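Long-range contacts in CalG4 (Micromonospora echinospora, PDB 3IA7), which belongs to the GT-B clan, with two Rossmann-like domains, and is modelled here with bound calcium ions: residues A[57-61]-A[85-90]; A[184-188]-A[206-210]; A[193-197]-A[376-380]; A[233-237]-A[289-295]; A[251-256]-A[353-357]. All coordinates share one frame; numbering follows the deposited sequence.

Interaction 1 of 5, residues A[57-61]-A[85-90]; sequences YKSEF and RENVAI
The carboxylate of Glu86 is gripped by three donors from 57-61. Its OE2 accepts from two hydroxyls: Ser59 OG at 2.6 Å, on the syn side and a little out of the carboxylate plane, and Tyr57 OH at 2.7 Å, from well above that plane. The other oxygen, OE1, turns its syn lone pair to the backbone N of Glu60 (2.7 Å). Glu86 holds CG anti to its backbone N (chi1 -170°) and bends at chi2 (75°), which turns the carboxylate to the loop; with both oxygens engaged, the group has little freedom to rotate. OE2 also lies at the edge of the Phe61 ring.

This joins the loop leaving edge strand 53-56 of the N-terminal Rossmann-like sheet to helix 75-98, which packs beside it. One turn on, Ile90 CG1 sits over the face of the Tyr57 ring, 3.6 Å from its centroid, a CH-pi contact.

Farther out, Arg85 NE reaches Glu60 OE1 in a salt bridge of 2.8 Å, and a water joins the same oxygen to Arg85 NH2. Ser59 OG, which accepts from Phe61 N at 3.1 Å, closes an ST turn in the loop beside Glu86. Tyr57 OH is also hydrogen-bonded to the backbone N of Gln13.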
# COMPACT_ATOMS: atom_id res chain seq x y z
N TYR A 57 12.38 17.41 -14.35
CA TYR A 57 13.35 17.32 -15.43
C TYR A 57 12.61 16.81 -16.67
O TYR A 57 11.51 16.23 -16.58
CB TYR A 57 14.57 16.44 -15.00
CG TYR A 57 14.41 14.93 -15.21
CD1 TYR A 57 14.89 14.31 -16.39
CD2 TYR A 57 13.74 14.13 -14.28
CE1 TYR A 57 14.75 12.92 -16.59
CE2 TYR A 57 13.62 12.74 -14.48
CZ TYR A 57 14.14 12.16 -15.62
OH TYR A 57 13.96 10.79 -15.85
N LYS A 58 13.24 17.04 -17.82
CA LYS A 58 12.76 16.60 -19.10
C LYS A 58 13.52 15.33 -19.49
O LYS A 58 14.74 15.33 -19.65
CB LYS A 58 13.03 17.68 -20.14
CG LYS A 58 12.82 17.19 -21.58
CD LYS A 58 11.36 17.18 -21.94
CE LYS A 58 11.18 16.98 -23.46
NZ LYS A 58 9.71 16.73 -23.71
N SER A 59 12.76 14.25 -19.63
CA SER A 59 13.35 12.96 -19.98
C SER A 59 13.69 12.84 -21.43
O SER A 59 12.87 13.17 -22.31
CB SER A 59 12.40 11.82 -19.60
OG SER A 59 12.98 10.56 -19.81
N GLU A 60 14.88 12.30 -21.66
CA GLU A 60 15.31 11.86 -23.00
C GLU A 60 14.34 10.86 -23.63
O GLU A 60 14.25 10.76 -24.85
CB GLU A 60 16.71 11.26 -22.94
CG GLU A 60 17.76 12.27 -22.53
CD GLU A 60 18.10 13.29 -23.62
OE1 GLU A 60 18.37 12.90 -24.77
OE2 GLU A 60 18.06 14.50 -23.33
N PHE A 61 13.58 10.17 -22.79
CA PHE A 61 12.71 9.10 -23.24
C PHE A 61 11.36 9.59 -23.80
O PHE A 61 10.53 8.78 -24.27
CB PHE A 61 12.56 8.06 -22.12
CG PHE A 61 13.86 7.36 -21.79
CD1 PHE A 61 14.46 6.51 -22.72
CD2 PHE A 61 14.50 7.58 -20.58
CE1 PHE A 61 15.66 5.88 -22.43
CE2 PHE A 61 15.70 6.97 -20.30
CZ PHE A 61 16.27 6.11 -21.21
N ARG A 85 22.85 10.77 -21.31
CA ARG A 85 22.08 12.00 -21.44
C ARG A 85 20.99 12.12 -20.38
O ARG A 85 20.77 13.20 -19.84
CB ARG A 85 21.45 12.18 -22.82
CG ARG A 85 22.46 12.42 -23.97
CD ARG A 85 21.76 12.91 -25.23
NE ARG A 85 20.77 11.97 -25.74
CZ ARG A 85 21.03 10.97 -26.59
NH1 ARG A 85 22.27 10.78 -27.03
NH2 ARG A 85 20.05 10.17 -26.99
N GLU A 86 20.32 11.01 -20.07
CA GLU A 86 19.28 11.01 -19.04
C GLU A 86 19.86 11.30 -17.66
O GLU A 86 19.26 12.09 -16.88
CB GLU A 86 18.57 9.62 -19.00
CG GLU A 86 17.29 9.61 -18.11
CD GLU A 86 16.09 10.31 -18.74
OE1 GLU A 86 16.26 11.12 -19.67
OE2 GLU A 86 14.96 10.04 -18.28
N ASN A 87 21.01 10.68 -17.34
CA ASN A 87 21.74 11.05 -16.11
C ASN A 87 22.03 12.57 -16.08
O ASN A 87 21.82 13.23 -15.07
CB ASN A 87 23.04 10.26 -16.01
CG ASN A 87 22.84 8.94 -15.30
OD1 ASN A 87 23.03 8.87 -14.10
ND2 ASN A 87 22.36 7.90 -16.02
N VAL A 88 22.55 13.08 -17.20
CA VAL A 88 22.87 14.52 -17.31
C VAL A 88 21.61 15.44 -17.16
O VAL A 88 21.66 16.52 -16.54
CB VAL A 88 23.64 14.84 -18.62
CG1 VAL A 88 23.80 16.35 -18.84
CG2 VAL A 88 25.06 14.20 -18.58
N ALA A 89 20.50 15.01 -17.73
CA ALA A 89 19.23 15.75 -17.61
C ALA A 89 18.85 15.95 -16.13
O ALA A 89 18.48 17.05 -15.72
CB ALA A 89 18.11 15.03 -18.39
N ILE A 90 18.97 14.88 -15.35
CA ILE A 90 18.65 14.88 -13.91
C ILE A 90 19.65 15.73 -13.13
O ILE A 90 19.26 16.58 -12.30
CB ILE A 90 18.63 13.41 -13.37
CG1 ILE A 90 17.37 12.66 -13.93
CG2 ILE A 90 18.62 13.39 -11.78
CD1 ILE A 90 17.50 11.18 -13.87
O HOH W 1 17.08 11.41 -26.62

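Interaction 2 of 5, residues A[184-188]-A[206-210]; sequences EIEGL and ERFAF
Ile185 lays its CG2 methyl over the guanidinium of Arg207, where the loop leading into strand 189-191 meets the start of strand 208-210, the edge strand of the seven-stranded parallel sheet in the N-terminal Rossmann-like domain.

The apolar contacts centre on that methyl. CG2 stands 3.4 Å above the guanidinium plane, over its middle, and the two side chains run at about a right angle; CD1 of the same isoleucine reaches Arg207 NH2 at 3.7 Å. With CG2 anti to the backbone N (Ile185 chi1 -63° for CG1), the methyl can also touch Phe208 CZ, at 3.6 Å, and so fills the angle between a flat cation and an aromatic ring. Nearer the backbone, the aliphatic part of Arg207 runs past the carbonyl of Gly187, its CG 3.4 Å from Gly187 O.

The polar links between the two segments pass through water. One water, in the guanidinium plane, accepts from Arg207 NH1 and donates to Ile185 O, while a salt bridge from NH2 to Asp205 holds the far part of the group. A second water donates to Glu186 O at 2.7 Å and to Arg207 O, and it lies over the centre of one face of the Phe208 ring. Within its own loop, Glu186 OE2 accepts from Gly187 N, and OE1 of that carboxylate is bonded to Tyr108 OH.

Direct backbone contact is weaker: Leu188 CA approaches Arg207 O at 3.5 Å in a CA-H...O contact, with an angle of 140° at the hydrogen.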
# COMPACT_ATOMS: atom_id res chain seq x y z
N GLU A 184 32.36 1.63 -8.22
CA GLU A 184 32.53 2.02 -6.83
C GLU A 184 31.26 1.82 -6.01
O GLU A 184 30.17 2.07 -6.51
CB GLU A 184 32.99 3.47 -6.72
CG GLU A 184 34.43 3.60 -7.18
CD GLU A 184 34.94 5.00 -7.00
OE1 GLU A 184 34.46 5.89 -7.69
OE2 GLU A 184 35.84 5.19 -6.19
N ILE A 185 31.43 1.43 -4.76
CA ILE A 185 30.31 1.10 -3.84
C ILE A 185 29.96 2.32 -2.99
O ILE A 185 30.84 2.99 -2.43
CB ILE A 185 30.72 -0.10 -2.95
CG1 ILE A 185 30.94 -1.33 -3.86
CG2 ILE A 185 29.71 -0.32 -1.76
CD1 ILE A 185 31.33 -2.65 -3.16
N GLU A 186 28.67 2.63 -2.92
CA GLU A 186 28.17 3.75 -2.12
C GLU A 186 28.34 3.55 -0.61
O GLU A 186 28.45 2.42 -0.15
CB GLU A 186 26.68 4.02 -2.45
CG GLU A 186 26.25 5.45 -2.03
CD GLU A 186 27.29 6.52 -2.45
OE1 GLU A 186 27.32 6.91 -3.63
OE2 GLU A 186 28.12 6.93 -1.60
N GLY A 187 28.43 4.64 0.16
CA GLY A 187 28.57 4.53 1.64
C GLY A 187 27.40 3.74 2.27
O GLY A 187 27.58 3.06 3.29
N LEU A 188 26.22 3.86 1.66
CA LEU A 188 25.00 3.09 2.04
C LEU A 188 24.18 2.78 0.78
O LEU A 188 23.97 3.65 -0.08
CB LEU A 188 24.11 3.85 3.07
CG LEU A 188 22.76 3.18 3.44
CD1 LEU A 188 23.02 1.84 4.23
CD2 LEU A 188 21.80 4.15 4.19
N GLU A 206 28.15 -4.56 5.49
CA GLU A 206 27.14 -3.79 6.22
C GLU A 206 26.72 -2.50 5.50
O GLU A 206 25.72 -1.93 5.90
CB GLU A 206 27.58 -3.48 7.66
CG GLU A 206 28.89 -2.72 7.72
CD GLU A 206 30.08 -3.62 7.37
OE1 GLU A 206 29.96 -4.87 7.49
OE2 GLU A 206 31.12 -3.09 6.92
N ARG A 207 27.44 -2.06 4.47
CA ARG A 207 26.99 -0.94 3.60
C ARG A 207 25.75 -1.27 2.76
O ARG A 207 25.19 -0.39 2.09
CB ARG A 207 28.11 -0.49 2.69
CG ARG A 207 29.36 0.12 3.41
CD ARG A 207 30.40 0.35 2.34
NE ARG A 207 30.89 -0.92 1.78
CZ ARG A 207 31.88 -1.00 0.89
NH1 ARG A 207 32.44 0.10 0.45
NH2 ARG A 207 32.28 -2.18 0.43
N PHE A 208 25.32 -2.52 2.74
CA PHE A 208 24.11 -2.89 1.97
C PHE A 208 23.00 -3.27 2.95
O PHE A 208 23.19 -4.18 3.76
CB PHE A 208 24.40 -4.05 1.02
CG PHE A 208 25.41 -3.72 -0.06
CD1 PHE A 208 24.98 -3.30 -1.32
CD2 PHE A 208 26.77 -3.74 0.22
CE1 PHE A 208 25.91 -2.97 -2.34
CE2 PHE A 208 27.72 -3.37 -0.76
CZ PHE A 208 27.28 -3.00 -2.06
N ALA A 209 21.89 -2.54 2.92
CA ALA A 209 20.72 -2.95 3.71
C ALA A 209 19.62 -3.59 2.81
O ALA A 209 19.05 -2.94 1.92
CB ALA A 209 20.15 -1.76 4.49
N PHE A 210 19.34 -4.87 3.04
CA PHE A 210 18.28 -5.58 2.22
C PHE A 210 16.93 -5.42 2.93
O PHE A 210 16.57 -6.19 3.84
CB PHE A 210 18.67 -7.05 1.97
CG PHE A 210 19.94 -7.19 1.16
CD1 PHE A 210 19.88 -7.24 -0.24
CD2 PHE A 210 21.19 -7.15 1.80
CE1 PHE A 210 21.07 -7.32 -1.02
CE2 PHE A 210 22.42 -7.22 1.05
CZ PHE A 210 22.34 -7.28 -0.37
O HOH W 2 31.99 3.04 0.25
O HOH W 3 26.74 0.28 -0.38

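Interaction 3 of 5, residues A[193-197]-A[376-380]; sequences LPKSF and MQRDI
The phenyl ring of Phe197 receives the terminal methyl of Met376, a selenomethionine, at its edge, near the ring plane, with CD1 4.0 Å from Met376 CE. The carboxylate of Asp379 is the other flat group: Ser196 OG donates to its OD2 at 2.5 Å, on the anti side and 24° out of the plane. Asp379 is deposited in two conformers, and this very short bond holds for one of them, so it is less certain.

Between these two groups the Met376 chain bends twice beyond CG (chi2 60°, chi3 70°), which folds its end back toward the 3-10 turn 195-197. SE then lies 3.6 Å from Pro194 CG, while CE comes to 3.2 Å from Ser196 OG; the hydroxyl has Met376 SE and CE as well as the carboxylate oxygen beside it. On the following turn of the helix, Ile380 CG1 meets the same proline CG at 3.5 Å; proline ring and isoleucine lie side by side and point the same way. Phe314 of helix 307-315 packs against both Met376 and Ile380, and Leu311 of that helix covers Pro194.

A small apolar cluster, supplemented by the Ser196-Asp379 bond in that conformer, thereby joins helix 367-381 to the loop between the last two strands of the N-terminal sheet. The two segments are 179 residues apart in the chain, and their meeting is an interdomain contact of the two-domain GT-B architecture.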
# COMPACT_ATOMS: atom_id res chain seq x y z
N LEU A 193 14.88 -5.59 -1.73
CA LEU A 193 14.73 -7.04 -1.93
C LEU A 193 15.02 -7.70 -0.60
O LEU A 193 15.75 -7.13 0.21
CB LEU A 193 15.77 -7.63 -2.89
CG LEU A 193 15.92 -6.97 -4.28
CD1 LEU A 193 16.98 -7.70 -5.03
CD2 LEU A 193 14.71 -7.02 -5.10
N PRO A 194 14.46 -8.89 -0.38
CA PRO A 194 14.92 -9.65 0.78
C PRO A 194 16.30 -10.20 0.48
O PRO A 194 16.61 -10.55 -0.67
CB PRO A 194 13.86 -10.74 0.94
CG PRO A 194 13.36 -11.02 -0.45
CD PRO A 194 13.38 -9.58 -1.12
N LYS A 195 17.13 -10.27 1.51
CA LYS A 195 18.50 -10.67 1.30
C LYS A 195 18.63 -12.04 0.60
O LYS A 195 19.55 -12.28 -0.21
CB LYS A 195 19.25 -10.69 2.65
CG LYS A 195 20.75 -10.81 2.46
CD LYS A 195 21.47 -10.62 3.83
CE LYS A 195 22.97 -10.48 3.63
NZ LYS A 195 23.60 -10.35 4.95
N SER A 196 17.71 -12.97 0.91
CA SER A 196 17.88 -14.29 0.36
C SER A 196 17.69 -14.31 -1.16
O SER A 196 17.99 -15.32 -1.81
CB SER A 196 16.91 -15.31 1.00
OG SER A 196 15.58 -14.86 0.84
N PHE A 197 17.03 -13.28 -1.69
CA PHE A 197 16.74 -13.23 -3.13
C PHE A 197 17.99 -12.69 -3.86
O PHE A 197 18.14 -12.87 -5.08
CB PHE A 197 15.55 -12.32 -3.43
CG PHE A 197 14.97 -12.49 -4.82
CD1 PHE A 197 14.48 -13.73 -5.23
CD2 PHE A 197 14.89 -11.41 -5.69
CE1 PHE A 197 13.92 -13.92 -6.54
CE2 PHE A 197 14.30 -11.57 -7.00
CZ PHE A 197 13.82 -12.85 -7.40
N MSE A 376 10.63 -17.96 1.68
CA MSE A 376 10.82 -16.62 1.06
C MSE A 376 9.84 -15.59 1.63
O MSE A 376 10.20 -14.44 1.82
CB MSE A 376 10.69 -16.66 -0.49
CG MSE A 376 10.89 -15.26 -1.17
SE MSE A 376 12.70 -14.53 -0.78
CE MSE A 376 13.89 -15.65 -1.76
N GLN A 377 8.59 -16.00 1.85
CA GLN A 377 7.60 -15.13 2.49
C GLN A 377 8.07 -14.63 3.85
O GLN A 377 7.92 -13.43 4.18
CB GLN A 377 6.25 -15.86 2.64
CG GLN A 377 5.16 -15.09 3.42
CD GLN A 377 3.83 -15.88 3.48
OE1 GLN A 377 3.83 -17.09 3.55
NE2 GLN A 377 2.70 -15.18 3.50
N ARG A 378 8.62 -15.52 4.65
CA ARG A 378 9.14 -15.16 5.97
C ARG A 378 10.33 -14.19 5.84
O ARG A 378 10.36 -13.21 6.60
CB ARG A 378 9.42 -16.43 6.82
CG ARG A 378 8.09 -17.18 7.29
CD ARG A 378 7.01 -16.18 7.88
NE ARG A 378 5.62 -16.43 7.41
CZ ARG A 378 4.51 -15.86 7.91
NH1 ARG A 378 4.57 -15.00 8.92
NH2 ARG A 378 3.31 -16.17 7.41
N ASP A 379 11.23 -14.44 4.89
CA ASP A 379 12.36 -13.53 4.60
C ASP A 379 11.85 -12.13 4.32
O ASP A 379 12.27 -11.17 4.98
CB ASP A 379 13.22 -14.05 3.45
CG ASP A 379 13.95 -15.32 3.80
OD1 ASP A 379 13.96 -15.74 4.98
OD2 ASP A 379 14.54 -15.91 2.89
N ILE A 380 10.88 -12.03 3.41
CA ILE A 380 10.30 -10.75 3.02
C ILE A 380 9.65 -10.06 4.21
O ILE A 380 9.84 -8.84 4.43
CB ILE A 380 9.27 -10.91 1.87
CG1 ILE A 380 10.02 -11.33 0.57
CG2 ILE A 380 8.40 -9.58 1.67
CD1 ILE A 380 9.06 -11.88 -0.52

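Interaction 4 of 5, residues A[233-237]-A[289-295]; sequences VLLVS and IPFHSVL
Leu235 of the strand meets four side chains of 289-295: Ile289, Phe291, Val294 and Leu295. Its CG is anti to the backbone N (chi1 176°), which carries the branched end to the helix, and the two methyls then part company. CD2 settles between Phe291 CD1 and Leu295 CG, 3.8 Å from each, whereas CD1 turns toward Ile289 CG2 and Val294. The leucine runs at about a right angle to Phe291, Val294 and Leu295 alike.

Val294 CG1 holds the middle of the contact, 4.0 Å from Leu235 CB and 4.1 Å from Val233 CG1, so one methyl spans two strand residues that face the helix. Leu295 starts from a CA-CB bond directed away from the strand; with chi1 at -72° its branch swings back far enough to reach CD2 of Leu235.

Phe291 reaches Ser237, its CZ 3.1 Å from Ser237 OG. That hydroxyl approaches the ring obliquely and also takes part in a weak hydrogen bond with Gly239 N. Apart from this hydroxyl, the contact is made by apolar side chains. Trp288 of the second subunit packs on Ile289 and Pro290.

Strand and short helix run roughly antiparallel (147°), with axes 9.1 Å apart, in the C-terminal Rossmann-like domain. Strand 233-237 lies between 262-266 and 298-303 in the parallel sheet, and its Leu234 and Val236 point away from helix 291-295 and pack on helix 246-256.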
# COMPACT_ATOMS: atom_id res chain seq x y z
N VAL A 233 -7.66 -20.49 -6.48
CA VAL A 233 -7.70 -19.19 -7.15
C VAL A 233 -6.35 -19.00 -7.89
O VAL A 233 -5.28 -19.26 -7.34
CB VAL A 233 -7.93 -18.01 -6.16
CG1 VAL A 233 -7.83 -16.65 -6.90
CG2 VAL A 233 -9.34 -18.11 -5.48
N LEU A 234 -6.44 -18.55 -9.14
CA LEU A 234 -5.28 -18.14 -9.90
C LEU A 234 -5.34 -16.66 -10.18
O LEU A 234 -6.37 -16.14 -10.67
CB LEU A 234 -5.22 -18.92 -11.22
CG LEU A 234 -4.10 -18.52 -12.22
CD1 LEU A 234 -2.66 -18.81 -11.71
CD2 LEU A 234 -4.33 -19.17 -13.56
N LEU A 235 -4.23 -15.95 -9.90
CA LEU A 235 -4.09 -14.56 -10.39
C LEU A 235 -3.23 -14.57 -11.63
O LEU A 235 -2.13 -15.15 -11.65
CB LEU A 235 -3.48 -13.63 -9.31
CG LEU A 235 -3.17 -12.15 -9.72
CD1 LEU A 235 -4.40 -11.47 -10.18
CD2 LEU A 235 -2.59 -11.38 -8.55
N VAL A 236 -3.71 -13.92 -12.66
CA VAL A 236 -2.97 -13.76 -13.90
C VAL A 236 -2.72 -12.26 -14.14
O VAL A 236 -3.66 -11.44 -14.16
CB VAL A 236 -3.74 -14.29 -15.13
CG1 VAL A 236 -2.87 -14.07 -16.41
CG2 VAL A 236 -4.11 -15.76 -14.94
N SER A 237 -1.46 -11.88 -14.33
CA SER A 237 -1.17 -10.46 -14.58
C SER A 237 0.05 -10.31 -15.46
O SER A 237 1.02 -11.00 -15.22
CB SER A 237 -0.92 -9.77 -13.24
OG SER A 237 -0.69 -8.39 -13.46
N ILE A 289 -7.12 -4.61 -10.27
CA ILE A 289 -7.67 -5.43 -9.20
C ILE A 289 -6.78 -5.18 -7.97
O ILE A 289 -5.61 -4.84 -8.13
CB ILE A 289 -7.76 -6.93 -9.65
CG1 ILE A 289 -8.53 -7.77 -8.64
CG2 ILE A 289 -6.37 -7.55 -9.85
CD1 ILE A 289 -9.87 -7.21 -8.34
N PRO A 290 -7.30 -5.37 -6.72
CA PRO A 290 -6.29 -5.22 -5.66
C PRO A 290 -5.48 -6.50 -5.54
O PRO A 290 -6.04 -7.53 -5.13
CB PRO A 290 -7.13 -4.91 -4.40
CG PRO A 290 -8.54 -5.46 -4.70
CD PRO A 290 -8.62 -5.78 -6.18
N PHE A 291 -4.19 -6.47 -5.95
CA PHE A 291 -3.41 -7.71 -6.02
C PHE A 291 -3.35 -8.42 -4.67
O PHE A 291 -3.52 -9.62 -4.65
CB PHE A 291 -1.95 -7.55 -6.55
CG PHE A 291 -1.84 -7.38 -8.03
CD1 PHE A 291 -2.91 -7.63 -8.88
CD2 PHE A 291 -0.64 -6.95 -8.59
CE1 PHE A 291 -2.80 -7.45 -10.26
CE2 PHE A 291 -0.51 -6.78 -9.99
CZ PHE A 291 -1.61 -7.03 -10.82
N HIS A 292 -3.15 -7.68 -3.58
CA HIS A 292 -3.00 -8.32 -2.27
C HIS A 292 -4.22 -9.16 -1.86
O HIS A 292 -4.06 -10.25 -1.33
CB HIS A 292 -2.66 -7.33 -1.16
CG HIS A 292 -2.02 -7.98 0.03
ND1 HIS A 292 -1.11 -9.01 -0.08
CD2 HIS A 292 -2.18 -7.75 1.36
CE1 HIS A 292 -0.73 -9.39 1.13
NE2 HIS A 292 -1.36 -8.64 2.02
N SER A 293 -5.42 -8.64 -2.12
CA SER A 293 -6.66 -9.31 -1.72
C SER A 293 -6.78 -10.62 -2.50
O SER A 293 -7.18 -11.68 -1.97
CB SER A 293 -7.89 -8.42 -1.99
OG SER A 293 -7.66 -7.12 -1.42
N VAL A 294 -6.41 -10.55 -3.77
CA VAL A 294 -6.50 -11.79 -4.60
C VAL A 294 -5.38 -12.75 -4.18
O VAL A 294 -5.65 -13.95 -3.95
CB VAL A 294 -6.51 -11.49 -6.07
CG1 VAL A 294 -6.62 -12.77 -6.92
CG2 VAL A 294 -7.65 -10.51 -6.37
N LEU A 295 -4.15 -12.24 -4.06
CA LEU A 295 -3.00 -13.12 -3.69
C LEU A 295 -3.21 -13.77 -2.36
O LEU A 295 -2.75 -14.90 -2.14
CB LEU A 295 -1.63 -12.38 -3.69
CG LEU A 295 -1.11 -12.03 -5.10
CD1 LEU A 295 -0.05 -10.92 -5.13
CD2 LEU A 295 -0.65 -13.25 -5.84

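Interaction 5 of 5, residues A[251-256]-A[353-357]; sequences ACAQAF and PASIR
Ile356 holds CG1 anti to its carbonyl carbon (chi1 -66°) and carries on nearly extended, which drives CD1 into helix 246-256, where it comes to 3.9 Å from Ala251 CB. Arg357 takes the other branch, with CG anti to the backbone N, and then bends at chi3 (64°) to bring its guanidinium round to Ala255 of that helix.

The isoleucine is a knob in a hole formed by Ala251, Cys252, Ala255 and Phe256. Its CB faces Ala255 CB, and CG2 touches Phe256 CE2 at 4.0 Å, the two side chains crossing at about a right angle. Beside it, the Pro353 ring packs on the first helix: its CB lies 3.6 Å from Ala251 O, and its CG lies alongside Gln254. The small Ala255 lets the backbones close to 4.1 Å between its CA and that of Pro353.

Arg357 NH1 donates to Ala255 O at 2.9 Å, within the guanidinium plane and on a carbonyl lone pair. The carbonyl of Ala255 thus gains a side-chain donor. The aliphatic part of the arginine passes the Phe256 ring, CB lying over one face toward the rim, while ring and guanidinium planes stand almost perpendicular.

The helix segments cross at -70° with axes 7.8 Å apart. Both lie on the C-terminal Rossmann-like sheet: Cys252 and Ile356 each rest on Leu302 of strand 298-303, Phe256 packs on Leu234 and Val263, and its ring meets Trp261 edge-to-face.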
# COMPACT_ATOMS: atom_id res chain seq x y z
N ALA A 251 -6.53 -17.30 -24.00
CA ALA A 251 -5.93 -18.63 -23.80
C ALA A 251 -5.97 -19.07 -22.35
O ALA A 251 -6.25 -20.22 -22.07
CB ALA A 251 -4.50 -18.66 -24.29
N CYS A 252 -5.69 -18.12 -21.43
CA CYS A 252 -5.76 -18.37 -19.98
C CYS A 252 -7.18 -18.68 -19.56
O CYS A 252 -7.40 -19.62 -18.79
CB CYS A 252 -5.23 -17.15 -19.17
SG CYS A 252 -3.44 -17.01 -19.22
N ALA A 253 -8.14 -17.92 -20.10
CA ALA A 253 -9.54 -18.14 -19.79
C ALA A 253 -9.95 -19.52 -20.28
O ALA A 253 -10.59 -20.29 -19.53
CB ALA A 253 -10.45 -17.04 -20.46
N GLN A 254 -9.59 -19.82 -21.53
CA GLN A 254 -9.86 -21.13 -22.15
C GLN A 254 -9.28 -22.29 -21.31
O GLN A 254 -9.95 -23.28 -21.06
CB GLN A 254 -9.38 -21.19 -23.62
CG GLN A 254 -10.25 -20.32 -24.58
CD GLN A 254 -9.55 -19.81 -25.89
OE1 GLN A 254 -8.37 -20.10 -26.18
NE2 GLN A 254 -10.30 -19.05 -26.68
N ALA A 255 -8.04 -22.11 -20.84
CA ALA A 255 -7.36 -23.11 -20.03
C ALA A 255 -8.15 -23.58 -18.78
O ALA A 255 -8.14 -24.75 -18.46
CB ALA A 255 -5.96 -22.61 -19.63
N PHE A 256 -8.84 -22.68 -18.11
CA PHE A 256 -9.53 -23.03 -16.85
C PHE A 256 -11.08 -23.10 -16.92
O PHE A 256 -11.74 -23.36 -15.90
CB PHE A 256 -9.04 -22.12 -15.69
CG PHE A 256 -7.54 -22.21 -15.45
CD1 PHE A 256 -7.02 -23.22 -14.61
CD2 PHE A 256 -6.65 -21.36 -16.13
CE1 PHE A 256 -5.63 -23.35 -14.42
CE2 PHE A 256 -5.26 -21.49 -15.96
CZ PHE A 256 -4.76 -22.48 -15.10
N PRO A 353 -3.90 -23.34 -24.37
CA PRO A 353 -4.67 -23.45 -23.10
C PRO A 353 -4.37 -24.69 -22.22
O PRO A 353 -4.25 -24.56 -21.01
CB PRO A 353 -6.13 -23.44 -23.57
CG PRO A 353 -6.09 -22.66 -24.84
CD PRO A 353 -4.77 -22.97 -25.51
N ALA A 354 -4.24 -25.87 -22.82
CA ALA A 354 -3.96 -27.08 -22.04
C ALA A 354 -2.56 -27.03 -21.42
O ALA A 354 -2.33 -27.50 -20.29
CB ALA A 354 -4.09 -28.32 -22.90
N SER A 355 -1.62 -26.47 -22.15
CA SER A 355 -0.29 -26.29 -21.61
C SER A 355 -0.30 -25.37 -20.38
O SER A 355 0.38 -25.63 -19.38
CB SER A 355 0.66 -25.76 -22.68
OG SER A 355 1.92 -25.48 -22.08
N ILE A 356 -1.07 -24.29 -20.46
CA ILE A 356 -1.18 -23.34 -19.35
C ILE A 356 -1.81 -23.99 -18.12
O ILE A 356 -1.27 -23.90 -17.01
CB ILE A 356 -2.02 -22.11 -19.74
CG1 ILE A 356 -1.32 -21.29 -20.83
CG2 ILE A 356 -2.29 -21.16 -18.56
CD1 ILE A 356 -2.27 -20.31 -21.53
N ARG A 357 -2.93 -24.66 -18.30
CA ARG A 357 -3.62 -25.32 -17.16
C ARG A 357 -2.73 -26.37 -16.49
O ARG A 357 -2.59 -26.35 -15.25
CB ARG A 357 -4.97 -25.91 -17.60
CG ARG A 357 -5.60 -26.85 -16.58
CD ARG A 357 -6.80 -27.61 -17.14
NE ARG A 357 -6.49 -28.56 -18.24
CZ ARG A 357 -6.77 -28.34 -19.53
NH1 ARG A 357 -7.36 -27.19 -19.90
NH2 ARG A 357 -6.47 -29.27 -20.46

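In the fold
Interactions 1 and 2 belong to the N-terminal seven-stranded sheet, beside its opposite edge strands 53-56 and 208-210, with centres 25 Å apart. Interactions 4 and 5 belong to the six-stranded C-terminal sheet; their centres are 17 Å apart and they touch through Leu234 and Phe256, so strand 233-237 is covered by a helix on each side. Interaction 3 links the domains. It touches interaction 2 through Phe210, its segments alternate with those of interaction 2 along the chain, and interactions 4 and 5 fall within the sequence it spans. Helix 367-381 directly follows helix 353-365 of interaction 5, bringing the chain to the domain interface, from which helix 385-400 goes on to pack against the N-terminal sheet.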